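Local coordinates for checkpoint serine/threonine-protein kinase BUB1 (Saccharomyces cerevisiae, PDB 3ESL) that acts in the mitotic spindle assembly checkpoint, delaying anaphase until chromosomes are bioriented, the part given here being its all-helical, TPR-like N-terminal domain rather than the kinase domain, at residues Asp27-Leu32 and Glu71-Asp76; Phe131-Val136 and Arg179-Gly184; Gln7-Lys12 and Thr42-Val47. All blocks are in the same frame, centred on the assembly; numbering follows the deposited sequence. Where two conformers were deposited one is given.

Contact 1 (Asp27-Leu32 and Glu71-Asp76)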
ATOM      1  N   ASP A  27       9.404  18.043  10.468  1.00 19.66           N
ATOM      2  CA  ASP A  27      10.101  17.814   9.181  1.00 19.47           C
ATOM      3  C   ASP A  27       9.665  16.485   8.587  1.00 18.49           C
ATOM      4  O   ASP A  27       9.526  16.358   7.368  1.00 20.98           O
ATOM      5  CB  ASP A  27      11.611  17.786   9.381  1.00 19.32           C
ATOM      6  CG  ASP A  27      12.150  19.124   9.827  1.00 23.34           C
ATOM      7  OD1 ASP A  27      11.804  20.122   9.170  1.00 21.24           O
ATOM      8  OD2 ASP A  27      12.865  19.162  10.853  1.00 27.94           O
ATOM      9  N   ASP A  28       9.469  15.494   9.451  0.80 14.36           N
ATOM     10  CA  ASP A  28       9.115  14.133   9.011  0.80 13.94           C
ATOM     11  C   ASP A  28       7.851  13.651   9.740  0.80 13.64           C
ATOM     12  O   ASP A  28       7.910  12.761  10.586  0.80 14.67           O
ATOM     13  CB  ASP A  28      10.311  13.200   9.285  0.80 13.20           C
ATOM     14  CG  ASP A  28      10.206  11.829   8.587  0.80 17.29           C
ATOM     15  OD1 ASP A  28       9.388  11.616   7.669  0.80 16.45           O
ATOM     16  OD2 ASP A  28      10.979  10.947   9.000  0.80 17.44           O
ATOM     17  N   PRO A  29       6.686  14.221   9.382  1.00 17.86           N
ATOM     18  CA  PRO A  29       5.449  13.831  10.067  1.00 18.08           C
ATOM     19  C   PRO A  29       5.149  12.326   9.904  1.00 18.94           C
ATOM     20  O   PRO A  29       4.520  11.708  10.779  1.00 17.52           O
ATOM     21  CB  PRO A  29       4.389  14.688   9.375  1.00 18.87           C
ATOM     22  CG  PRO A  29       4.998  15.012   7.999  1.00 18.33           C
ATOM     23  CD  PRO A  29       6.443  15.208   8.309  1.00 18.42           C
ATOM     24  N   LEU A  30       5.618  11.727   8.808  1.00 17.54           N
ATOM     25  CA  LEU A  30       5.413  10.282   8.614  1.00 18.43           C
ATOM     26  C   LEU A  30       5.988   9.472   9.789  1.00 18.41           C
ATOM     27  O   LEU A  30       5.405   8.460  10.199  1.00 20.65           O
ATOM     28  CB  LEU A  30       6.056   9.819   7.299  1.00 17.47           C
ATOM     29  CG  LEU A  30       5.889   8.327   6.971  1.00 18.72           C
ATOM     30  CD1 LEU A  30       4.420   7.932   6.950  1.00 20.88           C
ATOM     31  CD2 LEU A  30       6.540   8.028   5.623  1.00 19.88           C
ATOM     32  N   ASP A  31       7.109   9.926  10.340  1.00 19.08           N
ATOM     33  CA  ASP A  31       7.763   9.211  11.442  1.00 20.40           C
ATOM     34  C   ASP A  31       6.867   9.091  12.672  1.00 20.09           C
ATOM     35  O   ASP A  31       6.867   8.054  13.321  1.00 19.92           O
ATOM     36  CB  ASP A  31       9.088   9.875  11.807  1.00 22.16           C
ATOM     37  CG  ASP A  31       9.926   9.026  12.738  1.00 29.39           C
ATOM     38  OD1 ASP A  31      10.216   7.864  12.376  1.00 30.65           O
ATOM     39  OD2 ASP A  31      10.278   9.533  13.834  1.00 32.65           O
ATOM     40  N   LEU A  32       6.077  10.125  12.956  1.00 19.77           N
ATOM     41  CA  LEU A  32       5.188  10.090  14.129  1.00 19.39           C
ATOM     42  C   LEU A  32       4.068   9.068  13.893  1.00 19.04           C
ATOM     43  O   LEU A  32       3.776   8.249  14.771  1.00 19.04           O
ATOM     44  CB  LEU A  32       4.640  11.488  14.461  1.00 18.19           C
ATOM     45  CG  LEU A  32       3.578  11.555  15.580  1.00 19.99           C
ATOM     46  CD1 LEU A  32       4.092  10.991  16.903  1.00 20.39           C
ATOM     47  CD2 LEU A  32       3.075  13.005  15.749  1.00 18.85           C
ATOM     48  N   GLU A  71       3.847  15.842  -1.984  0.50 25.85           N
ATOM     49  CA  GLU A  71       4.582  15.311  -3.133  0.50 27.61           C
ATOM     50  C   GLU A  71       5.955  14.768  -2.759  0.50 25.12           C
ATOM     51  O   GLU A  71       6.479  13.863  -3.421  0.50 23.44           O
ATOM     52  CB  GLU A  71       4.728  16.387  -4.214  0.50 30.09           C
ATOM     53  CG  GLU A  71       3.416  16.761  -4.892  0.50 34.36           C
ATOM     54  CD  GLU A  71       3.588  17.806  -5.981  0.50 34.99           C
ATOM     55  OE1 GLU A  71       3.911  18.972  -5.655  0.50 38.89           O
ATOM     56  OE2 GLU A  71       3.383  17.461  -7.163  0.50 39.25           O
ATOM     57  N   THR A  72       6.533  15.329  -1.698  1.00 21.86           N
ATOM     58  CA  THR A  72       7.867  14.935  -1.248  1.00 22.60           C
ATOM     59  C   THR A  72       7.898  13.467  -0.803  1.00 20.24           C
ATOM     60  O   THR A  72       8.951  12.841  -0.861  1.00 19.37           O
ATOM     61  CB  THR A  72       8.407  15.815  -0.102  1.00 20.99           C
ATOM     62  OG1 THR A  72       7.645  15.576   1.087  1.00 20.35           O
ATOM     63  CG2 THR A  72       8.381  17.324  -0.462  1.00 20.02           C
ATOM     64  N   TYR A  73       6.758  12.948  -0.341  1.00 19.43           N
ATOM     65  CA  TYR A  73       6.672  11.552   0.140  1.00 18.64           C
ATOM     66  C   TYR A  73       6.287  10.519  -0.930  1.00 18.73           C
ATOM     67  O   TYR A  73       6.218   9.303  -0.640  1.00 18.62           O
ATOM     68  CB  TYR A  73       5.660  11.491   1.280  1.00 19.12           C
ATOM     69  CG  TYR A  73       6.187  11.918   2.627  1.00 16.89           C
ATOM     70  CD1 TYR A  73       7.098  11.118   3.330  1.00 17.39           C
ATOM     71  CD2 TYR A  73       5.743  13.101   3.228  1.00 17.79           C
ATOM     72  CE1 TYR A  73       7.563  11.491   4.583  1.00 18.03           C
ATOM     73  CE2 TYR A  73       6.182  13.462   4.487  1.00 17.81           C
ATOM     74  CZ  TYR A  73       7.088  12.664   5.155  1.00 19.09           C
ATOM     75  OH  TYR A  73       7.529  13.019   6.395  1.00 19.85           O
ATOM     76  N   ARG A  74       6.040  10.992  -2.161  1.00 19.74           N
ATOM     77  CA  ARG A  74       5.518  10.122  -3.232  1.00 22.21           C
ATOM     78  C   ARG A  74       6.258   8.792  -3.365  1.00 20.47           C
ATOM     79  O   ARG A  74       5.632   7.733  -3.497  1.00 22.13           O
ATOM     80  CB  ARG A  74       5.557  10.848  -4.581  1.00 27.57           C
ATOM     81  CG  ARG A  74       4.338  11.665  -4.883  1.00 34.53           C
ATOM     82  CD  ARG A  74       4.446  12.205  -6.302  1.00 38.48           C
ATOM     83  NE  ARG A  74       3.382  13.156  -6.619  1.00 49.50           N
ATOM     84  CZ  ARG A  74       3.458  14.065  -7.590  1.00 51.79           C
ATOM     85  NH1 ARG A  74       4.553  14.160  -8.337  1.00 52.55           N
ATOM     86  NH2 ARG A  74       2.442  14.889  -7.809  1.00 54.06           N
ATOM     87  N   ASN A  75       7.589   8.845  -3.356  1.00 18.11           N
ATOM     88  CA  ASN A  75       8.385   7.631  -3.479  1.00 19.44           C
ATOM     89  C   ASN A  75       9.221   7.330  -2.245  1.00 21.40           C
ATOM     90  O   ASN A  75      10.326   6.795  -2.349  1.00 19.96           O
ATOM     91  CB  ASN A  75       9.211   7.650  -4.772  1.00 20.69           C
ATOM     92  CG  ASN A  75       8.343   7.459  -5.993  1.00 22.64           C
ATOM     93  OD1 ASN A  75       7.772   6.375  -6.199  1.00 20.19           O
ATOM     94  ND2 ASN A  75       8.210   8.508  -6.795  1.00 25.05           N
ATOM     95  N   ASP A  76       8.678   7.681  -1.073  1.00 18.61           N
ATOM     96  CA  ASP A  76       9.276   7.299   0.203  1.00 17.88           C
ATOM     97  C   ASP A  76       8.901   5.831   0.446  1.00 16.93           C
ATOM     98  O   ASP A  76       7.708   5.510   0.534  1.00 18.72           O
ATOM     99  CB  ASP A  76       8.726   8.202   1.320  1.00 19.05           C
ATOM    100  CG  ASP A  76       9.418   7.981   2.661  1.00 18.90           C
ATOM    101  OD1 ASP A  76       9.602   6.822   3.077  1.00 20.89           O
ATOM    102  OD2 ASP A  76       9.796   8.983   3.310  1.00 18.32           O
TER
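Tyr73 reaches across to the start of helix 29-47 and buries its hydroxyl among Asp28, Pro29 and Leu30. Its chi1 of -81° sets CG anti to the carbonyl carbon, with the ring directed at the facing helix start. The phenol serves twice. OH donates to Asp28 OD1 at 2.7 Å, using the anti lone pair of that oxygen, with carboxylate and ring only 20° from coplanar; it also accepts a weak bond from Leu30 N (3.3 Å, N-H...O 166°). Tyrosine suits the place because its polar tip can answer the polar helix start while its ring meets carbon: Leu30 CB lies 3.5 Å from Tyr73 CE1, and Pro29 CG lies 4.0 Å from Tyr73 CE2. Pro29 N has no hydrogen to share with the hydroxyl; its CD is 3.1 Å from Tyr73 OH. A type I turn then runs from Tyr73 to Asp76, where Asp76 N bonds back to Tyr73 O. Asp76, at the N-cap of helix 77-90, touches Leu30 CD2 through OD2 at 4.1 Å. Asp28 OD1 and Asp76 OD2 lie 5.1 Å apart; Arg78 bridges Asp28 OD2 and Asp76 OD2, which probably offsets the repulsion. Leu30 continues onto Cys63 of helix 49-67 and Phe79 and Ile82 of helix 77-90, while Pro29 and Tyr73 both rest on Ile67 of helix 49-67.

Contact 2 (Phe131-Val136 and Arg179-Gly184)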
ATOM      1  N   PHE A 131      -2.951 -13.038 -15.680  1.00 28.91           N
ATOM      2  CA  PHE A 131      -1.568 -13.505 -15.749  1.00 31.83           C
ATOM      3  C   PHE A 131      -0.658 -12.634 -16.609  1.00 32.97           C
ATOM      4  O   PHE A 131       0.434 -12.241 -16.176  1.00 32.88           O
ATOM      5  CB  PHE A 131      -1.514 -14.986 -16.173  1.00 31.41           C
ATOM      6  CG  PHE A 131      -2.071 -15.929 -15.136  1.00 29.73           C
ATOM      7  CD1 PHE A 131      -1.442 -16.085 -13.907  1.00 30.89           C
ATOM      8  CD2 PHE A 131      -3.227 -16.667 -15.399  1.00 34.27           C
ATOM      9  CE1 PHE A 131      -1.957 -16.946 -12.942  1.00 34.03           C
ATOM     10  CE2 PHE A 131      -3.746 -17.538 -14.447  1.00 32.79           C
ATOM     11  CZ  PHE A 131      -3.116 -17.678 -13.215  1.00 34.28           C
ATOM     12  N   LEU A 132      -1.104 -12.307 -17.815  1.00 33.52           N
ATOM     13  CA  LEU A 132      -0.249 -11.564 -18.734  1.00 35.56           C
ATOM     14  C   LEU A 132      -0.206 -10.062 -18.418  1.00 34.04           C
ATOM     15  O   LEU A 132       0.804  -9.399 -18.661  1.00 34.26           O
ATOM     16  CB  LEU A 132      -0.608 -11.861 -20.199  1.00 39.75           C
ATOM     17  CG  LEU A 132      -0.495 -13.354 -20.577  1.00 40.80           C
ATOM     18  CD1 LEU A 132      -1.015 -13.627 -21.980  1.00 43.69           C
ATOM     19  CD2 LEU A 132       0.926 -13.905 -20.397  1.00 42.03           C
ATOM     20  N   GLU A 133      -1.287  -9.545 -17.837  1.00 31.67           N
ATOM     21  CA  GLU A 133      -1.289  -8.168 -17.331  1.00 29.67           C
ATOM     22  C   GLU A 133      -0.265  -8.015 -16.206  1.00 26.66           C
ATOM     23  O   GLU A 133       0.435  -6.992 -16.133  1.00 27.83           O
ATOM     24  CB  GLU A 133      -2.679  -7.761 -16.838  1.00 30.68           C
ATOM     25  CG  GLU A 133      -3.721  -7.627 -17.952  1.00 37.01           C
ATOM     26  CD  GLU A 133      -4.514  -8.908 -18.205  1.00 40.32           C
ATOM     27  OE1 GLU A 133      -4.034 -10.019 -17.889  1.00 39.64           O
ATOM     28  OE2 GLU A 133      -5.642  -8.795 -18.733  1.00 45.88           O
ATOM     29  N   ALA A 134      -0.185  -9.026 -15.339  1.00 27.54           N
ATOM     30  CA  ALA A 134       0.778  -9.028 -14.232  1.00 24.90           C
ATOM     31  C   ALA A 134       2.222  -8.973 -14.731  1.00 28.20           C
ATOM     32  O   ALA A 134       3.066  -8.302 -14.132  1.00 26.64           O
ATOM     33  CB  ALA A 134       0.562 -10.228 -13.326  1.00 26.92           C
ATOM     34  N   LYS A 135       2.508  -9.664 -15.839  1.00 28.46           N
ATOM     35  CA  LYS A 135       3.849  -9.637 -16.431  1.00 30.85           C
ATOM     36  C   LYS A 135       4.146  -8.250 -16.982  1.00 29.83           C
ATOM     37  O   LYS A 135       5.214  -7.698 -16.730  1.00 31.16           O
ATOM     38  CB  LYS A 135       3.985 -10.709 -17.534  1.00 30.72           C
ATOM     39  CG  LYS A 135       5.265 -10.622 -18.349  1.00 35.83           C
ATOM     40  CD  LYS A 135       5.406 -11.827 -19.273  1.00 37.58           C
ATOM     41  CE  LYS A 135       6.669 -11.736 -20.112  1.00 42.47           C
ATOM     42  NZ  LYS A 135       7.138 -13.094 -20.492  1.00 44.30           N
ATOM     43  N   VAL A 136       3.184  -7.669 -17.695  1.00 28.63           N
ATOM     44  CA  VAL A 136       3.367  -6.359 -18.313  1.00 28.63           C
ATOM     45  C   VAL A 136       3.627  -5.293 -17.239  1.00 29.83           C
ATOM     46  O   VAL A 136       4.424  -4.373 -17.440  1.00 28.27           O
ATOM     47  CB  VAL A 136       2.165  -5.968 -19.194  1.00 32.20           C
ATOM     48  CG1 VAL A 136       2.330  -4.556 -19.752  1.00 32.20           C
ATOM     49  CG2 VAL A 136       2.009  -6.960 -20.344  1.00 32.86           C
ATOM     50  N   ARG A 179      -0.838  -5.905 -23.023  1.00 47.29           N
ATOM     51  CA  ARG A 179      -0.427  -4.538 -22.706  1.00 49.38           C
ATOM     52  C   ARG A 179      -1.624  -3.591 -22.760  1.00 49.28           C
ATOM     53  O   ARG A 179      -1.785  -2.726 -21.894  1.00 47.14           O
ATOM     54  CB  ARG A 179       0.676  -4.051 -23.652  1.00 51.27           C
ATOM     55  CG  ARG A 179       1.894  -4.958 -23.716  1.00 55.53           C
ATOM     56  CD  ARG A 179       3.171  -4.144 -23.822  1.00 60.01           C
ATOM     57  NE  ARG A 179       4.314  -4.957 -24.238  1.00 62.23           N
ATOM     58  CZ  ARG A 179       5.013  -4.757 -25.354  1.00 64.29           C
ATOM     59  NH1 ARG A 179       4.700  -3.758 -26.175  1.00 64.52           N
ATOM     60  NH2 ARG A 179       6.036  -5.551 -25.645  1.00 64.40           N
ATOM     61  N   GLU A 180      -2.463  -3.762 -23.781  1.00 48.70           N
ATOM     62  CA  GLU A 180      -3.668  -2.949 -23.928  1.00 48.48           C
ATOM     63  C   GLU A 180      -4.721  -3.272 -22.872  1.00 45.51           C
ATOM     64  O   GLU A 180      -5.469  -2.387 -22.448  1.00 46.85           O
ATOM     65  CB  GLU A 180      -4.250  -3.085 -25.338  1.00 52.11           C
ATOM     66  CG  GLU A 180      -3.646  -2.104 -26.341  1.00 57.25           C
ATOM     67  CD  GLU A 180      -4.119  -0.664 -26.136  1.00 61.19           C
ATOM     68  OE1 GLU A 180      -5.214  -0.461 -25.560  1.00 63.06           O
ATOM     69  OE2 GLU A 180      -3.398   0.268 -26.560  1.00 62.96           O
ATOM     70  N   ARG A 181      -4.769  -4.535 -22.455  1.00 43.94           N
ATOM     71  CA  ARG A 181      -5.637  -4.970 -21.362  1.00 44.57           C
ATOM     72  C   ARG A 181      -5.193  -4.330 -20.042  1.00 44.39           C
ATOM     73  O   ARG A 181      -6.028  -3.823 -19.289  1.00 43.17           O
ATOM     74  CB  ARG A 181      -5.647  -6.495 -21.238  1.00 45.44           C
ATOM     75  CG  ARG A 181      -6.592  -7.218 -22.207  1.00 46.18           C
ATOM     76  CD  ARG A 181      -6.694  -8.693 -21.853  1.00 47.76           C
ATOM     77  NE  ARG A 181      -5.453  -9.406 -22.145  1.00 51.63           N
ATOM     78  CZ  ARG A 181      -5.032 -10.490 -21.499  1.00 51.91           C
ATOM     79  NH1 ARG A 181      -5.741 -10.999 -20.502  1.00 56.63           N
ATOM     80  NH2 ARG A 181      -3.888 -11.063 -21.845  1.00 53.60           N
ATOM     81  N   LEU A 182      -3.883  -4.338 -19.783  1.00 41.86           N
ATOM     82  CA  LEU A 182      -3.329  -3.667 -18.598  1.00 40.05           C
ATOM     83  C   LEU A 182      -3.604  -2.166 -18.621  1.00 40.65           C
ATOM     84  O   LEU A 182      -4.055  -1.602 -17.620  1.00 40.03           O
ATOM     85  CB  LEU A 182      -1.826  -3.927 -18.428  1.00 39.24           C
ATOM     86  CG  LEU A 182      -1.213  -3.256 -17.179  1.00 38.88           C
ATOM     87  CD1 LEU A 182      -1.792  -3.833 -15.885  1.00 38.73           C
ATOM     88  CD2 LEU A 182       0.303  -3.330 -17.172  1.00 37.99           C
ATOM     89  N   LYS A 183      -3.333  -1.526 -19.759  1.00 40.87           N
ATOM     90  CA  LYS A 183      -3.620  -0.104 -19.933  1.00 43.88           C
ATOM     91  C   LYS A 183      -5.068   0.213 -19.547  1.00 42.98           C
ATOM     92  O   LYS A 183      -5.323   1.169 -18.809  1.00 42.49           O
ATOM     93  CB  LYS A 183      -3.354   0.331 -21.375  1.00 45.67           C
ATOM     94  CG  LYS A 183      -3.489   1.836 -21.601  1.00 48.59           C
ATOM     95  CD  LYS A 183      -3.413   2.202 -23.080  1.00 51.38           C
ATOM     96  CE  LYS A 183      -2.008   2.019 -23.647  1.00 55.69           C
ATOM     97  NZ  LYS A 183      -1.920   2.521 -25.053  1.00 58.20           N
ATOM     98  N   GLY A 184      -5.999  -0.596 -20.051  1.00 41.61           N
ATOM     99  CA  GLY A 184      -7.417  -0.480 -19.708  1.00 42.33           C
ATOM    100  C   GLY A 184      -7.675  -0.623 -18.216  1.00 41.46           C
ATOM    101  O   GLY A 184      -8.453   0.142 -17.637  1.00 44.07           O
TER
HETATM  102  O   HOH W   1      -3.540 -12.944 -19.024  1.00 44.37           O
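Glu133 and Arg181 meet in a salt bridge at the crossing of two helices of the all-alpha, TPR-like N-terminal domain, Glu133 OE2 lying 2.8 Å from Arg181 NH1. The carboxylate sits over one face of the guanidinium, offset toward its rim, with the two planes 65° apart, so this is an ion pair without the side-by-side, two-pronged geometry of coplanar groups. Glu133 gets there by a bend at chi2 (92°), which turns CD away from an extended course; its CG packs 3.8 Å from Leu182 N. Arginine suits a partly exposed place: its charge pairs with Glu133 while its CB packs 4.0 Å from Glu133 CG, and NH2 touches Leu132 CB at 3.8 Å. One turn further along from Glu133, Val136 and Leu182 form the apolar half: Val136 CG1 meets Leu182 CD2 at 3.5 Å, the two side chains running antiparallel past one another. Arg179 adds methylene carbon, its CG reaching Val136 CG2.

The short axes approach to 8.6 Å and cross at -83°, nearly perpendicular, which confines the contact to about one turn of each helix around Glu133 and Leu182. Farther out, Arg181 NE has a long, weak ion pair with Asp177, and Leu132 and Val136 touch Ser178; helix 177-186 lies across helix 131-143, with Leu182 reaching Leu125 of helix 115-127. A water links the polar half to the backbone, accepting from Leu132 N at 2.8 Å and from Arg181 NH1 at 3.3 Å.

Contact 3 (Gln7-Lys12 and Thr42-Val47)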
ATOM      1  N   GLN A   7      -1.480   1.914  31.567  1.00 39.06           N
ATOM      2  CA  GLN A   7      -0.281   2.488  30.970  1.00 41.63           C
ATOM      3  C   GLN A   7      -0.414   2.511  29.449  1.00 35.72           C
ATOM      4  O   GLN A   7      -0.049   3.496  28.803  1.00 34.54           O
ATOM      5  CB  GLN A   7       0.977   1.726  31.418  1.00 42.94           C
ATOM      6  CG  GLN A   7       1.435   2.085  32.844  1.00 48.20           C
ATOM      7  CD  GLN A   7       2.423   1.084  33.454  1.00 50.13           C
ATOM      8  OE1 GLN A   7       2.352  -0.121  33.199  1.00 54.34           O
ATOM      9  NE2 GLN A   7       3.334   1.588  34.283  1.00 52.68           N
ATOM     10  N   LEU A   8      -0.965   1.438  28.887  1.00 34.87           N
ATOM     11  CA  LEU A   8      -1.168   1.354  27.441  1.00 34.26           C
ATOM     12  C   LEU A   8      -2.171   2.395  26.972  1.00 34.07           C
ATOM     13  O   LEU A   8      -1.973   3.031  25.935  1.00 30.32           O
ATOM     14  CB  LEU A   8      -1.602  -0.053  27.022  1.00 35.74           C
ATOM     15  CG  LEU A   8      -0.537  -1.152  27.108  1.00 38.56           C
ATOM     16  CD1 LEU A   8      -1.179  -2.505  26.901  1.00 40.72           C
ATOM     17  CD2 LEU A   8       0.604  -0.939  26.125  1.00 37.96           C
ATOM     18  N   ASN A   9      -3.241   2.595  27.739  1.00 32.01           N
ATOM     19  CA  ASN A   9      -4.215   3.631  27.380  1.00 34.00           C
ATOM     20  C   ASN A   9      -3.692   5.055  27.444  1.00 32.79           C
ATOM     21  O   ASN A   9      -4.088   5.906  26.636  1.00 31.38           O
ATOM     22  CB  ASN A   9      -5.506   3.501  28.180  1.00 38.58           C
ATOM     23  CG  ASN A   9      -6.570   2.771  27.414  1.00 43.38           C
ATOM     24  OD1 ASN A   9      -7.387   3.392  26.727  1.00 47.38           O
ATOM     25  ND2 ASN A   9      -6.547   1.444  27.484  1.00 45.61           N
ATOM     26  N   GLN A  10      -2.812   5.325  28.406  1.00 29.28           N
ATOM     27  CA  GLN A  10      -2.189   6.642  28.492  1.00 27.40           C
ATOM     28  C   GLN A  10      -1.306   6.868  27.265  1.00 26.90           C
ATOM     29  O   GLN A  10      -1.260   7.972  26.729  1.00 26.22           O
ATOM     30  CB  GLN A  10      -1.357   6.775  29.764  1.00 30.13           C
ATOM     31  CG  GLN A  10      -2.206   6.725  31.024  1.00 33.98           C
ATOM     32  CD  GLN A  10      -1.393   6.845  32.292  1.00 35.30           C
ATOM     33  OE1 GLN A  10      -0.263   6.365  32.378  1.00 35.94           O
ATOM     34  NE2 GLN A  10      -1.976   7.484  33.293  1.00 39.96           N
ATOM     35  N   THR A  11      -0.617   5.809  26.840  1.00 26.58           N
ATOM     36  CA  THR A  11       0.286   5.896  25.693  1.00 26.01           C
ATOM     37  C   THR A  11      -0.518   6.206  24.433  1.00 26.13           C
ATOM     38  O   THR A  11      -0.101   7.047  23.627  1.00 24.80           O
ATOM     39  CB  THR A  11       1.149   4.631  25.518  1.00 27.65           C
ATOM     40  OG1 THR A  11       2.025   4.489  26.646  1.00 28.83           O
ATOM     41  CG2 THR A  11       2.024   4.731  24.264  1.00 28.70           C
ATOM     42  N   LYS A  12      -1.673   5.552  24.294  1.00 26.95           N
ATOM     43  CA  LYS A  12      -2.580   5.798  23.177  1.00 27.62           C
ATOM     44  C   LYS A  12      -3.006   7.260  23.132  1.00 28.31           C
ATOM     45  O   LYS A  12      -2.942   7.913  22.086  1.00 25.66           O
ATOM     46  CB  LYS A  12      -3.805   4.867  23.234  1.00 27.69           C
ATOM     47  CG  LYS A  12      -4.783   5.105  22.095  1.00 27.91           C
ATOM     48  CD  LYS A  12      -5.891   4.056  22.017  1.00 31.18           C
ATOM     49  CE  LYS A  12      -6.956   4.280  23.076  1.00 38.00           C
ATOM     50  NZ  LYS A  12      -8.098   3.326  22.892  1.00 38.81           N
ATOM     51  N   THR A  42       1.979  -3.764  17.865  1.00 34.02           N
ATOM     52  CA  THR A  42       2.756  -4.621  18.749  1.00 39.75           C
ATOM     53  C   THR A  42       2.160  -4.600  20.160  1.00 40.15           C
ATOM     54  O   THR A  42       1.551  -5.576  20.593  1.00 45.54           O
ATOM     55  CB  THR A  42       4.259  -4.251  18.759  1.00 40.08           C
ATOM     56  OG1 THR A  42       4.419  -2.877  19.134  1.00 42.70           O
ATOM     57  CG2 THR A  42       4.886  -4.486  17.377  1.00 40.68           C
ATOM     58  N   SER A  43       2.284  -3.475  20.846  1.00 38.27           N
ATOM     59  CA  SER A  43       1.897  -3.387  22.247  1.00 39.18           C
ATOM     60  C   SER A  43       0.387  -3.420  22.473  1.00 39.03           C
ATOM     61  O   SER A  43      -0.110  -4.215  23.281  1.00 39.43           O
ATOM     62  CB  SER A  43       2.515  -2.147  22.889  1.00 38.43           C
ATOM     63  OG  SER A  43       3.927  -2.238  22.855  1.00 39.28           O
ATOM     64  N   TYR A  44      -0.339  -2.572  21.753  1.00 36.89           N
ATOM     65  CA  TYR A  44      -1.764  -2.372  22.010  1.00 38.02           C
ATOM     66  C   TYR A  44      -2.644  -3.551  21.574  1.00 40.59           C
ATOM     67  O   TYR A  44      -3.504  -4.003  22.333  1.00 41.91           O
ATOM     68  CB  TYR A  44      -2.238  -1.061  21.368  1.00 38.74           C
ATOM     69  CG  TYR A  44      -3.600  -0.593  21.824  1.00 38.56           C
ATOM     70  CD1 TYR A  44      -3.838  -0.240  23.158  1.00 41.40           C
ATOM     71  CD2 TYR A  44      -4.649  -0.485  20.919  1.00 38.62           C
ATOM     72  CE1 TYR A  44      -5.105   0.201  23.571  1.00 41.81           C
ATOM     73  CE2 TYR A  44      -5.913  -0.052  21.318  1.00 40.60           C
ATOM     74  CZ  TYR A  44      -6.134   0.287  22.640  1.00 41.22           C
ATOM     75  OH  TYR A  44      -7.386   0.710  23.016  1.00 42.00           O
ATOM     76  N   ILE A  45      -2.417  -4.051  20.361  1.00 41.34           N
ATOM     77  CA  ILE A  45      -3.208  -5.149  19.802  1.00 44.30           C
ATOM     78  C   ILE A  45      -2.968  -6.495  20.523  1.00 47.32           C
ATOM     79  O   ILE A  45      -3.809  -7.394  20.463  1.00 48.13           O
ATOM     80  CB  ILE A  45      -2.984  -5.264  18.263  1.00 45.17           C
ATOM     81  CG1 ILE A  45      -4.244  -5.778  17.552  1.00 46.03           C
ATOM     82  CG2 ILE A  45      -1.747  -6.095  17.943  1.00 45.97           C
ATOM     83  CD1 ILE A  45      -4.315  -5.390  16.079  1.00 45.41           C
ATOM     84  N   GLU A  46      -1.823  -6.620  21.199  1.00 49.20           N
ATOM     85  CA  GLU A  46      -1.503  -7.812  22.000  1.00 53.09           C
ATOM     86  C   GLU A  46      -2.351  -7.918  23.268  1.00 53.48           C
ATOM     87  O   GLU A  46      -2.550  -9.014  23.797  1.00 54.05           O
ATOM     88  CB  GLU A  46      -0.015  -7.839  22.372  1.00 54.66           C
ATOM     89  CG  GLU A  46       0.818  -8.901  21.644  1.00 60.48           C
ATOM     90  CD  GLU A  46       1.309  -8.472  20.265  1.00 64.79           C
ATOM     91  OE1 GLU A  46       0.486  -8.025  19.433  1.00 67.51           O
ATOM     92  OE2 GLU A  46       2.528  -8.594  20.004  1.00 66.05           O
ATOM     93  N   VAL A  47      -2.844  -6.779  23.746  1.00 53.03           N
ATOM     94  CA  VAL A  47      -3.620  -6.714  24.986  1.00 52.79           C
ATOM     95  C   VAL A  47      -5.127  -6.577  24.711  1.00 53.68           C
ATOM     96  O   VAL A  47      -5.948  -7.170  25.419  1.00 53.66           O
ATOM     97  CB  VAL A  47      -3.086  -5.591  25.921  1.00 52.58           C
ATOM     98  CG1 VAL A  47      -3.928  -5.456  27.182  1.00 54.12           C
ATOM     99  CG2 VAL A  47      -1.635  -5.872  26.296  1.00 52.18           C
TER
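Lys12 lies aslant to Tyr44 between the first two consecutive helices of this TPR-like, all-alpha fold; the axes of the two short segments approach to 10.5 Å and are inclined at 132°, about midway between perpendicular and antiparallel. Lys12 leaves its backbone extended, with CG anti to N, and then bends at chi3 (77°), which turns CE toward the hydroxyl, 3.6 Å from Tyr44 OH. NZ donates to Tyr44 OH at 2.7 Å, approaching obliquely to the ring, and Lys12 CD lies 3.8 Å from Tyr44 CZ. Lysine thus spans the gap with carbon and ends on a polar group. Tyr44 stands with CG anti to its own N; its ring meets Trp39, the planes about 25° apart, and its hydroxyl also bonds to Ser51 OG, tying helix 49-67 to the pair.

The edge of the same ring faces Leu8 CB, 4.5 Å from CD1. Asn9 ND2, hydrogen-bonded to His5 O, is also near the ring plane, a loose 4.4 Å from Tyr44 CE1. Leu8 forks between two residues one helical turn apart: CD2 goes to Ser43 CB at 3.9 Å, while CD1 goes to Val47. A branched leucine fits here because each methyl finds its own neighbour; serine is small, and only its CB meets the methyl. Val47, itself exposed, offers a compact apolar side chain whose CG2 presses on Leu8 CD1 at 3.5 Å, tighter than usual carbon contact.

In the fold
Helix 29-47 is shared by contacts 1 and 3: contact 3 holds its far end against helix 4-21, contact 1 its beginning against the loop before helix 77-90. Their segments alternate along the chain, and their centres lie 25 Å apart; helix 29-47 is thus held near both its ends, by different neighbours. Contact 2 comes after both, joining helices 131-143 and 177-186 on the opposite side of the chain's centre, 31 Å from contact 1 and 44 Å from contact 3, centre to centre. None of the three touches another. Together they sample an elongated, all-helical domain built by laying helices one against the next, consistent with its TPR-like family.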